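Long-range contacts in NEQ263 (Nanoarchaeum equitans Kin4-M, PDB 5BN3), which forms, together with NeqA, the catalytic core of an unusual ATP synthase and probably takes part in binding nucleotide: residues B[122-128]-B[323-328]; B[106-112]-B[330-336]; B[111-115]-B[146-151]. All blocks are in the same frame, centred on the assembly; numbering follows the deposited sequence.

Contact 1. Residues B[122-128]-B[323-328]. With ADP (adenosine-5'-diphosphate), chain C; GOL (glycerol), chain Q.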
loop_
_atom_site.group_PDB
_atom_site.type_symbol
_atom_site.label_atom_id
_atom_site.label_comp_id
_atom_site.label_asym_id
_atom_site.label_seq_id
_atom_site.Cartn_x
_atom_site.Cartn_y
_atom_site.Cartn_z
ATOM N N HIS B 122 -26.351 24.059 -7.557
ATOM C CA HIS B 122 -25.144 24.352 -6.779
ATOM C C HIS B 122 -24.676 25.804 -6.875
ATOM O O HIS B 122 -23.510 26.051 -7.193
ATOM C CB HIS B 122 -24.002 23.429 -7.228
ATOM C CG HIS B 122 -24.409 21.998 -7.397
ATOM N ND1 HIS B 122 -24.818 21.207 -6.346
ATOM C CD2 HIS B 122 -24.457 21.208 -8.500
ATOM C CE1 HIS B 122 -25.108 19.997 -6.791
ATOM N NE2 HIS B 122 -24.896 19.973 -8.095
ATOM N N PRO B 123 -25.570 26.770 -6.586
ATOM C CA PRO B 123 -25.193 28.165 -6.833
ATOM C C PRO B 123 -24.071 28.666 -5.930
ATOM O O PRO B 123 -23.960 28.247 -4.773
ATOM C CB PRO B 123 -26.483 28.937 -6.539
ATOM C CG PRO B 123 -27.232 28.075 -5.586
ATOM C CD PRO B 123 -26.916 26.660 -5.993
ATOM N N LEU B 124 -23.244 29.550 -6.484
ATOM C CA LEU B 124 -22.179 30.221 -5.747
ATOM C C LEU B 124 -22.745 31.442 -5.029
ATOM O O LEU B 124 -23.508 32.213 -5.615
ATOM C CB LEU B 124 -21.081 30.654 -6.726
ATOM C CG LEU B 124 -20.065 31.722 -6.307
ATOM C CD1 LEU B 124 -19.150 31.203 -5.219
ATOM C CD2 LEU B 124 -19.246 32.189 -7.497
ATOM N N LEU B 125 -22.381 31.616 -3.762
ATOM C CA LEU B 125 -22.841 32.768 -2.987
ATOM C C LEU B 125 -21.706 33.761 -2.759
ATOM O O LEU B 125 -20.538 33.378 -2.744
ATOM C CB LEU B 125 -23.434 32.319 -1.645
ATOM C CG LEU B 125 -24.932 32.004 -1.596
ATOM C CD1 LEU B 125 -25.317 30.954 -2.610
ATOM C CD2 LEU B 125 -25.339 31.551 -0.204
ATOM N N LYS B 126 -22.043 35.038 -2.591
ATOM C CA LYS B 126 -21.019 36.062 -2.387
ATOM C C LYS B 126 -20.337 35.886 -1.032
ATOM O O LYS B 126 -20.994 35.884 0.014
ATOM C CB LYS B 126 -21.597 37.477 -2.517
ATOM C CG LYS B 126 -20.526 38.549 -2.716
ATOM C CD LYS B 126 -21.121 39.902 -3.098
ATOM C CE LYS B 126 -21.749 40.599 -1.905
ATOM N NZ LYS B 126 -22.200 41.978 -2.246
ATOM N N GLY B 127 -19.016 35.727 -1.060
ATOM C CA GLY B 127 -18.255 35.481 0.150
ATOM C C GLY B 127 -17.963 34.007 0.355
ATOM O O GLY B 127 -17.257 33.628 1.285
ATOM N N GLN B 128 -18.505 33.167 -0.519
ATOM C CA GLN B 128 -18.293 31.727 -0.401
ATOM C C GLN B 128 -16.919 31.323 -0.932
ATOM O O GLN B 128 -16.357 31.983 -1.814
ATOM C CB GLN B 128 -19.395 30.968 -1.153
ATOM C CG GLN B 128 -19.445 29.465 -0.894
ATOM C CD GLN B 128 -20.653 28.802 -1.536
ATOM O OE1 GLN B 128 -21.446 29.455 -2.216
ATOM N NE2 GLN B 128 -20.800 27.500 -1.320
ATOM N N SER B 323 -20.758 17.193 -7.352
ATOM C CA SER B 323 -20.602 18.607 -7.038
ATOM C C SER B 323 -21.482 19.000 -5.858
ATOM O O SER B 323 -22.474 18.329 -5.555
ATOM C CB SER B 323 -20.919 19.481 -8.253
ATOM O OG SER B 323 -20.044 19.185 -9.326
ATOM N N LEU B 324 -21.106 20.087 -5.193
ATOM C CA LEU B 324 -21.790 20.527 -3.987
ATOM C C LEU B 324 -21.518 21.996 -3.707
ATOM O O LEU B 324 -20.393 22.464 -3.852
ATOM C CB LEU B 324 -21.331 19.692 -2.786
ATOM C CG LEU B 324 -21.784 20.185 -1.407
ATOM C CD1 LEU B 324 -23.288 20.055 -1.270
ATOM C CD2 LEU B 324 -21.078 19.435 -0.284
ATOM N N SER B 325 -22.562 22.720 -3.321
ATOM C CA SER B 325 -22.400 24.047 -2.741
ATOM C C SER B 325 -23.045 24.008 -1.364
ATOM O O SER B 325 -24.270 23.903 -1.255
ATOM C CB SER B 325 -23.062 25.114 -3.613
ATOM O OG SER B 325 -22.989 26.386 -2.992
ATOM N N ARG B 326 -22.225 24.075 -0.317
ATOM C CA ARG B 326 -22.714 23.910 1.054
ATOM C C ARG B 326 -23.688 24.994 1.490
ATOM O O ARG B 326 -24.638 24.724 2.223
ATOM C CB ARG B 326 -21.550 23.862 2.049
ATOM C CG ARG B 326 -20.853 22.521 2.134
ATOM C CD ARG B 326 -19.677 22.569 3.089
ATOM N NE ARG B 326 -18.639 21.613 2.714
ATOM C CZ ARG B 326 -18.594 20.353 3.135
ATOM N NH1 ARG B 326 -19.532 19.892 3.947
ATOM N NH2 ARG B 326 -17.610 19.554 2.744
ATOM N N LEU B 327 -23.446 26.221 1.044
ATOM C CA LEU B 327 -24.220 27.365 1.510
ATOM C C LEU B 327 -25.380 27.695 0.575
ATOM O O LEU B 327 -26.148 28.615 0.842
ATOM C CB LEU B 327 -23.311 28.586 1.680
ATOM C CG LEU B 327 -22.093 28.408 2.591
ATOM C CD1 LEU B 327 -21.337 29.715 2.753
ATOM C CD2 LEU B 327 -22.521 27.883 3.940
ATOM N N ALA B 328 -25.506 26.927 -0.504
ATOM C CA ALA B 328 -26.500 27.178 -1.553
ATOM C C ALA B 328 -27.905 27.476 -1.031
ATOM O O ALA B 328 -28.553 28.418 -1.486
ATOM C CB ALA B 328 -26.540 26.008 -2.520
HETATM P PB ADP C . -19.677 17.461 6.448
HETATM O O1B ADP C . -19.774 15.974 6.664
HETATM O O2B ADP C . -19.673 18.279 7.710
HETATM O O3B ADP C . -18.628 17.854 5.441
HETATM P PA ADP C . -22.108 18.972 6.136
HETATM O O1A ADP C . -22.666 18.721 7.506
HETATM O O2A ADP C . -21.467 20.299 5.822
HETATM O O3A ADP C . -21.093 17.782 5.738
HETATM O "O5'" ADP C . -23.293 18.721 5.075
HETATM C "C5'" ADP C . -23.002 18.695 3.678
HETATM C "C4'" ADP C . -24.231 19.118 2.881
HETATM O "O4'" ADP C . -25.311 18.203 3.108
HETATM C "C3'" ADP C . -24.683 20.498 3.321
HETATM O "O3'" ADP C . -24.784 21.350 2.177
HETATM C "C2'" ADP C . -26.041 20.282 3.954
HETATM O "O2'" ADP C . -26.970 21.289 3.551
HETATM C "C1'" ADP C . -26.493 18.913 3.478
HETATM N N9 ADP C . -27.197 18.209 4.577
HETATM C C8 ADP C . -26.628 17.421 5.508
HETATM N N7 ADP C . -27.558 16.937 6.370
HETATM C C5 ADP C . -28.756 17.418 5.987
HETATM C C6 ADP C . -30.154 17.296 6.459
HETATM N N6 ADP C . -30.469 16.539 7.542
HETATM N N1 ADP C . -31.102 17.965 5.763
HETATM C C2 ADP C . -30.803 18.718 4.686
HETATM N N3 ADP C . -29.557 18.872 4.205
HETATM C C4 ADP C . -28.511 18.255 4.803
HETATM C C1 GOL Q . -28.530 21.416 -3.495
HETATM O O1 GOL Q . -28.605 20.593 -4.637
HETATM C C2 GOL Q . -27.287 21.053 -2.688
HETATM O O2 GOL Q . -26.885 19.733 -2.997
HETATM C C3 GOL Q . -26.159 22.029 -3.011
HETATM O O3 GOL Q . -25.271 21.446 -3.935
#

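Contact 2. Residues B[106-112]-B[330-336]. With DIO (1,4-diethylene dioxide), chain N.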
loop_
_atom_site.group_PDB
_atom_site.type_symbol
_atom_site.label_atom_id
_atom_site.label_comp_id
_atom_site.label_asym_id
_atom_site.label_seq_id
_atom_site.Cartn_x
_atom_site.Cartn_y
_atom_site.Cartn_z
ATOM N N VAL B 106 -22.715 35.094 7.534
ATOM C CA VAL B 106 -22.873 33.926 6.675
ATOM C C VAL B 106 -23.387 34.344 5.299
ATOM O O VAL B 106 -24.398 35.036 5.203
ATOM C CB VAL B 106 -23.838 32.897 7.294
ATOM C CG1 VAL B 106 -23.984 31.691 6.383
ATOM C CG2 VAL B 106 -23.339 32.465 8.664
ATOM N N PRO B 107 -22.674 33.938 4.233
ATOM C CA PRO B 107 -23.084 34.233 2.854
ATOM C C PRO B 107 -24.527 33.804 2.588
ATOM O O PRO B 107 -24.929 32.719 3.012
ATOM C CB PRO B 107 -22.113 33.395 2.020
ATOM C CG PRO B 107 -20.869 33.354 2.860
ATOM C CD PRO B 107 -21.362 33.265 4.287
ATOM N N ASN B 108 -25.293 34.655 1.907
ATOM C CA ASN B 108 -26.713 34.403 1.671
ATOM C C ASN B 108 -27.193 34.985 0.346
ATOM O O ASN B 108 -28.384 34.937 0.033
ATOM C CB ASN B 108 -27.549 34.994 2.807
ATOM C CG ASN B 108 -27.495 36.511 2.836
ATOM O OD1 ASN B 108 -26.451 37.110 2.576
ATOM N ND2 ASN B 108 -28.623 37.140 3.143
ATOM N N GLU B 109 -26.264 35.545 -0.423
ATOM C CA GLU B 109 -26.601 36.197 -1.685
ATOM C C GLU B 109 -25.981 35.463 -2.875
ATOM O O GLU B 109 -24.758 35.406 -3.015
ATOM C CB GLU B 109 -26.140 37.656 -1.655
ATOM C CG GLU B 109 -26.450 38.445 -2.912
ATOM C CD GLU B 109 -25.934 39.871 -2.846
ATOM O OE1 GLU B 109 -25.627 40.353 -1.732
ATOM O OE2 GLU B 109 -25.832 40.512 -3.913
ATOM N N ILE B 110 -26.832 34.902 -3.729
ATOM C CA ILE B 110 -26.373 34.167 -4.906
ATOM C C ILE B 110 -25.689 35.068 -5.936
ATOM O O ILE B 110 -26.228 36.107 -6.322
ATOM C CB ILE B 110 -27.542 33.421 -5.592
ATOM C CG1 ILE B 110 -28.044 32.278 -4.703
ATOM C CG2 ILE B 110 -27.115 32.872 -6.944
ATOM C CD1 ILE B 110 -29.181 31.476 -5.316
ATOM N N LEU B 111 -24.494 34.666 -6.364
ATOM C CA LEU B 111 -23.833 35.275 -7.515
ATOM C C LEU B 111 -24.150 34.429 -8.741
ATOM O O LEU B 111 -23.626 33.322 -8.892
ATOM C CB LEU B 111 -22.315 35.325 -7.309
ATOM C CG LEU B 111 -21.742 36.256 -6.240
ATOM C CD1 LEU B 111 -20.264 35.980 -6.029
ATOM C CD2 LEU B 111 -21.943 37.703 -6.638
ATOM N N TYR B 112 -25.007 34.937 -9.622
ATOM C CA TYR B 112 -25.396 34.165 -10.799
ATOM C C TYR B 112 -24.297 34.088 -11.859
ATOM O O TYR B 112 -23.772 35.106 -12.313
ATOM C CB TYR B 112 -26.715 34.680 -11.382
ATOM C CG TYR B 112 -27.895 34.230 -10.565
ATOM C CD1 TYR B 112 -28.400 32.948 -10.702
ATOM C CD2 TYR B 112 -28.488 35.073 -9.638
ATOM C CE1 TYR B 112 -29.465 32.522 -9.952
ATOM C CE2 TYR B 112 -29.559 34.654 -8.883
ATOM C CZ TYR B 112 -30.039 33.376 -9.048
ATOM O OH TYR B 112 -31.102 32.933 -8.309
ATOM N N ASN B 330 -28.924 28.821 1.642
ATOM C CA ASN B 330 -29.044 30.147 2.244
ATOM C C ASN B 330 -29.544 31.215 1.272
ATOM O O ASN B 330 -30.134 32.211 1.692
ATOM C CB ASN B 330 -27.701 30.601 2.832
ATOM C CG ASN B 330 -27.272 29.778 4.026
ATOM O OD1 ASN B 330 -28.064 29.033 4.600
ATOM N ND2 ASN B 330 -26.010 29.922 4.418
ATOM N N GLY B 331 -29.301 31.018 -0.019
ATOM C CA GLY B 331 -29.634 32.030 -1.005
ATOM C C GLY B 331 -30.797 31.701 -1.922
ATOM O O GLY B 331 -31.191 32.527 -2.745
ATOM N N MET B 332 -31.357 30.505 -1.778
ATOM C CA MET B 332 -32.392 30.039 -2.697
ATOM C C MET B 332 -33.810 30.341 -2.220
ATOM O O MET B 332 -34.132 30.183 -1.040
ATOM C CB MET B 332 -32.240 28.537 -2.944
ATOM C CG MET B 332 -30.901 28.160 -3.539
ATOM S SD MET B 332 -30.521 26.405 -3.382
ATOM C CE MET B 332 -31.799 25.708 -4.415
ATOM N N SER B 333 -34.653 30.774 -3.153
ATOM C CA SER B 333 -36.077 30.947 -2.894
ATOM C C SER B 333 -36.704 29.572 -2.726
ATOM O O SER B 333 -36.054 28.559 -2.987
ATOM C CB SER B 333 -36.745 31.679 -4.059
ATOM O OG SER B 333 -36.788 30.866 -5.220
ATOM N N LYS B 334 -37.957 29.523 -2.287
ATOM C CA LYS B 334 -38.647 28.244 -2.165
ATOM C C LYS B 334 -38.825 27.594 -3.533
ATOM O O LYS B 334 -38.735 26.375 -3.660
ATOM C CB LYS B 334 -39.997 28.408 -1.462
ATOM C CG LYS B 334 -39.880 28.630 0.036
ATOM C CD LYS B 334 -39.127 27.490 0.706
ATOM C CE LYS B 334 -38.151 28.005 1.751
ATOM N NZ LYS B 334 -38.820 28.809 2.808
ATOM N N LYS B 335 -39.067 28.416 -4.550
ATOM C CA LYS B 335 -39.182 27.927 -5.920
ATOM C C LYS B 335 -37.852 27.356 -6.409
ATOM O O LYS B 335 -37.812 26.298 -7.034
ATOM C CB LYS B 335 -39.631 29.053 -6.853
ATOM C CG LYS B 335 -39.790 28.623 -8.306
ATOM C CD LYS B 335 -40.082 29.810 -9.214
ATOM C CE LYS B 335 -40.485 29.347 -10.607
ATOM N NZ LYS B 335 -40.724 30.487 -11.539
ATOM N N HIS B 336 -36.767 28.067 -6.117
ATOM C CA HIS B 336 -35.429 27.643 -6.511
ATOM C C HIS B 336 -35.076 26.313 -5.846
ATOM O O HIS B 336 -34.512 25.422 -6.485
ATOM C CB HIS B 336 -34.415 28.722 -6.130
ATOM C CG HIS B 336 -33.077 28.571 -6.788
ATOM N ND1 HIS B 336 -32.218 29.629 -6.965
ATOM C CD2 HIS B 336 -32.454 27.484 -7.303
ATOM C CE1 HIS B 336 -31.117 29.204 -7.566
ATOM N NE2 HIS B 336 -31.236 27.908 -7.778
HETATM C C1 DIO N . -34.573 32.392 -6.960
HETATM C C2 DIO N . -33.236 32.675 -5.193
HETATM C "C1'" DIO N . -34.005 33.620 -7.591
HETATM C "C2'" DIO N . -32.660 33.901 -5.813
HETATM O O1 DIO N . -33.606 31.787 -6.183
HETATM O "O1'" DIO N . -33.614 34.509 -6.607
HETATM O O HOH W 1 -29.864 34.929 -3.466
#

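Contact 3. Residues B[111-115]-B[146-151]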
loop_
_atom_site.group_PDB
_atom_site.type_symbol
_atom_site.label_atom_id
_atom_site.label_comp_id
_atom_site.label_asym_id
_atom_site.label_seq_id
_atom_site.Cartn_x
_atom_site.Cartn_y
_atom_site.Cartn_z
ATOM N N LEU B 111 -24.494 34.666 -6.364
ATOM C CA LEU B 111 -23.833 35.275 -7.515
ATOM C C LEU B 111 -24.150 34.429 -8.741
ATOM O O LEU B 111 -23.626 33.322 -8.892
ATOM C CB LEU B 111 -22.315 35.325 -7.309
ATOM C CG LEU B 111 -21.742 36.256 -6.240
ATOM C CD1 LEU B 111 -20.264 35.980 -6.029
ATOM C CD2 LEU B 111 -21.943 37.703 -6.638
ATOM N N TYR B 112 -25.007 34.937 -9.622
ATOM C CA TYR B 112 -25.396 34.165 -10.799
ATOM C C TYR B 112 -24.297 34.088 -11.859
ATOM O O TYR B 112 -23.772 35.106 -12.313
ATOM C CB TYR B 112 -26.715 34.680 -11.382
ATOM C CG TYR B 112 -27.895 34.230 -10.565
ATOM C CD1 TYR B 112 -28.400 32.948 -10.702
ATOM C CD2 TYR B 112 -28.488 35.073 -9.638
ATOM C CE1 TYR B 112 -29.465 32.522 -9.952
ATOM C CE2 TYR B 112 -29.559 34.654 -8.883
ATOM C CZ TYR B 112 -30.039 33.376 -9.048
ATOM O OH TYR B 112 -31.102 32.933 -8.309
ATOM N N THR B 113 -23.958 32.860 -12.235
ATOM C CA THR B 113 -22.883 32.602 -13.182
ATOM C C THR B 113 -23.404 32.556 -14.606
ATOM O O THR B 113 -22.650 32.761 -15.555
ATOM C CB THR B 113 -22.175 31.266 -12.873
ATOM O OG1 THR B 113 -23.080 30.177 -13.095
ATOM C CG2 THR B 113 -21.704 31.240 -11.431
ATOM N N GLY B 114 -24.697 32.276 -14.751
ATOM C CA GLY B 114 -25.295 32.116 -16.064
ATOM C C GLY B 114 -25.128 30.700 -16.578
ATOM O O GLY B 114 -25.530 30.380 -17.699
ATOM N N ILE B 115 -24.530 29.854 -15.746
ATOM C CA ILE B 115 -24.293 28.456 -16.085
ATOM C C ILE B 115 -25.312 27.573 -15.362
ATOM O O ILE B 115 -25.315 27.503 -14.133
ATOM C CB ILE B 115 -22.858 28.046 -15.690
ATOM C CG1 ILE B 115 -21.840 28.979 -16.361
ATOM C CG2 ILE B 115 -22.586 26.600 -16.065
ATOM C CD1 ILE B 115 -20.445 28.903 -15.768
ATOM N N GLN B 146 -15.320 31.614 -17.502
ATOM C CA GLN B 146 -16.730 31.863 -17.792
ATOM C C GLN B 146 -17.462 32.330 -16.533
ATOM O O GLN B 146 -18.357 33.175 -16.601
ATOM C CB GLN B 146 -17.397 30.611 -18.382
ATOM C CG GLN B 146 -18.843 30.837 -18.815
ATOM C CD GLN B 146 -19.428 29.664 -19.582
ATOM O OE1 GLN B 146 -18.789 28.625 -19.732
ATOM N NE2 GLN B 146 -20.653 29.832 -20.074
ATOM N N ILE B 147 -17.069 31.789 -15.383
ATOM C CA ILE B 147 -17.627 32.224 -14.107
ATOM C C ILE B 147 -17.194 33.656 -13.797
ATOM O O ILE B 147 -18.028 34.509 -13.493
ATOM C CB ILE B 147 -17.190 31.292 -12.956
ATOM C CG1 ILE B 147 -17.935 29.957 -13.036
ATOM C CG2 ILE B 147 -17.450 31.942 -11.611
ATOM C CD1 ILE B 147 -17.407 28.908 -12.070
ATOM N N ALA B 148 -15.892 33.913 -13.885
ATOM C CA ALA B 148 -15.343 35.238 -13.607
ATOM C C ALA B 148 -15.957 36.318 -14.497
ATOM O O ALA B 148 -16.189 37.443 -14.050
ATOM C CB ALA B 148 -13.834 35.221 -13.760
ATOM N N ARG B 149 -16.215 35.967 -15.754
ATOM C CA ARG B 149 -16.800 36.895 -16.720
ATOM C C ARG B 149 -18.168 37.408 -16.269
ATOM O O ARG B 149 -18.534 38.549 -16.552
ATOM C CB ARG B 149 -16.928 36.214 -18.090
ATOM C CG ARG B 149 -17.308 37.149 -19.233
ATOM C CD ARG B 149 -17.896 36.381 -20.407
ATOM N NE ARG B 149 -17.080 35.229 -20.782
ATOM C CZ ARG B 149 -17.571 34.091 -21.263
ATOM N NH1 ARG B 149 -18.879 33.950 -21.431
ATOM N NH2 ARG B 149 -16.758 33.093 -21.572
ATOM N N ASN B 150 -18.912 36.572 -15.549
ATOM C CA ASN B 150 -20.300 36.891 -15.213
ATOM C C ASN B 150 -20.567 37.348 -13.775
ATOM O O ASN B 150 -21.549 38.048 -13.523
ATOM C CB ASN B 150 -21.217 35.718 -15.579
ATOM C CG ASN B 150 -21.290 35.481 -17.076
ATOM O OD1 ASN B 150 -21.816 36.310 -17.820
ATOM N ND2 ASN B 150 -20.774 34.342 -17.524
ATOM N N VAL B 151 -19.706 36.960 -12.837
ATOM C CA VAL B 151 -19.931 37.290 -11.427
ATOM C C VAL B 151 -19.048 38.431 -10.921
ATOM O O VAL B 151 -19.178 38.859 -9.774
ATOM C CB VAL B 151 -19.748 36.055 -10.505
ATOM C CG1 VAL B 151 -20.621 34.903 -10.972
ATOM C CG2 VAL B 151 -18.285 35.630 -10.460
#

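Contact 1. Residues B[122-128]-B[323-328]
S325 and Q128 each turn the side chain anti to the backbone N (chi1 176° and -169°), which brings the serine hydroxyl within reach of the extended glutamine. The hydroxyl then bonds twice across the contact. S325 OG donates to P123 O at 2.8 Å, tilted 30° from the carbonyl plane, and accepts from Q128 NE2 at 3.0 Å, lying close to the plane of the amide. NE2 also bonds to E300 O. The other end of that amide looks back into its own type II turn, where Q128 OE1 takes the hydrogen of L125 N at 2.8 Å. Gripped at both ends, the amide has its rotation fixed; a leucine here would probably leave L125 N without its acceptor and E300 O and S325 OG without their donor. On the flanks, S323 CB sits over the H122 ring, 4.2 Å from its centroid, in a CH-pi contact, and P123 CD meets A328 CB, an apolar contact, at 3.6 Å. R326 points out of the interface, and its NH1 reaches O3B of ADP at 2.7 Å, in the manner of an arginine finger completing the site on the neighbouring V-type ATP synthase alpha chain, whose K229 also binds the nucleotide. Around this polar centre, strand 324-325 lies antiparallel to strand 301-304 at the margin of the mixed sheet, while strand 124-125 pairs with strand 110-111.

Contact 2. Residues B[106-112]-B[330-336]
N108 and G331 bring their backbones to 4.6 Å between CA atoms, G331 CA directing a C-H toward N108 O. Here the connection leading into the C-terminal helical domain passes beside strand 110-111, just before S333 caps helix 334-356: as its N-cap residue, S333 accepts the H336 amide on OG. The lack of a side chain at G331 makes room for I110, since a CB there would strike CG1. H336 CG stands anti to its amide N (chi1 -165°), which carries the ring to I110 CD1, 3.7 Å from CE1. M332 CG, 4.1 Å from I110 CD1, rests over the centre of that imidazole, and I110 CD1 comes in obliquely from the same side of the ring. H336 ND1 donates to O1 of a dioxane molecule at 2.7 Å, near the ring plane; this molecule, probably from crystallisation, also has a weak bond from Y112 OH. At the other end N330 crosses V106 at about a right angle, its ND2 making a weak hydrogen bond to P107 O at 3.3 Å. Between these two side-chain groups a single water joins the segments, accepting from I110 N at 3.0 Å and donating to G331 O at 2.8 Å.

Contact 3. Residues B[111-115]-B[146-151]
An ST turn at T113 shapes the loop between strand 110-111 and helix 116-119, and this turn packs against the last turns of helix 140-151, the helix that follows strand 131-134 as the P-loop helix does in this family. T113 OG1 occupies the position between the backbone N and the carbonyl carbon (chi1 66°), from which it accepts I115 N at 3.0 Å; the same oxygen is also hydrogen-bonded to D119, whose carboxylate takes the G114 amide as well. The same torsion turns the T113 methyl to the helix, where CG2 lies alongside V151, 3.8 Å from its CG1, the two side chains pointing the same way. V151 CG1 also touches L111 CB at 4.1 Å and approaches the backbone oxygen Y112 O at 3.4 Å. Two residues on from T113, I115 CD1 meets two helix residues: it lies 3.9 Å from I147 CG1, the side chains crossing at about a right angle, and also touches Q146 CG. The polar end of Q146 goes elsewhere, to Y315. N150 bends its amide back along the helix, ND2 donating to Q146 O at 2.8 Å from a position where that oxygen stands 32° out of the amide plane. T113 O is nearly as close to N150 ND2, but the angle is too poor for a hydrogen bond. I147 O accepts from both N150 N and V151 N, a doubled acceptor at the helix end. The contact is thus enclosed within the domain: I118 of helix 116-119 touches both T113 and I147, I147 also reaches I277 of strand 273-281, and A148 and V151 rest on strand 220-226.

Overall arrangement
The three contacts show how one short strand-and-turn region can tie the P-loop-type domain to the start of the C-terminal helices. Along the chain, both segments of contact 1 fall between those of contact 2, while contact 3 shares L111 and Y112 with contact 2 and alternates with contact 1. The centres of contacts 1 and 2 lie about 8 Å apart, those of contacts 1 and 3 about 13 Å, and those of contacts 2 and 3 about 15 Å. The two-strand sheet 110-111 with 124-125 joins them, L124 O pairing with L111 N. Through it, the ADP-facing margin, the approach to the C-terminal helices and helix 140-151 are connected around the small two-strand sheet.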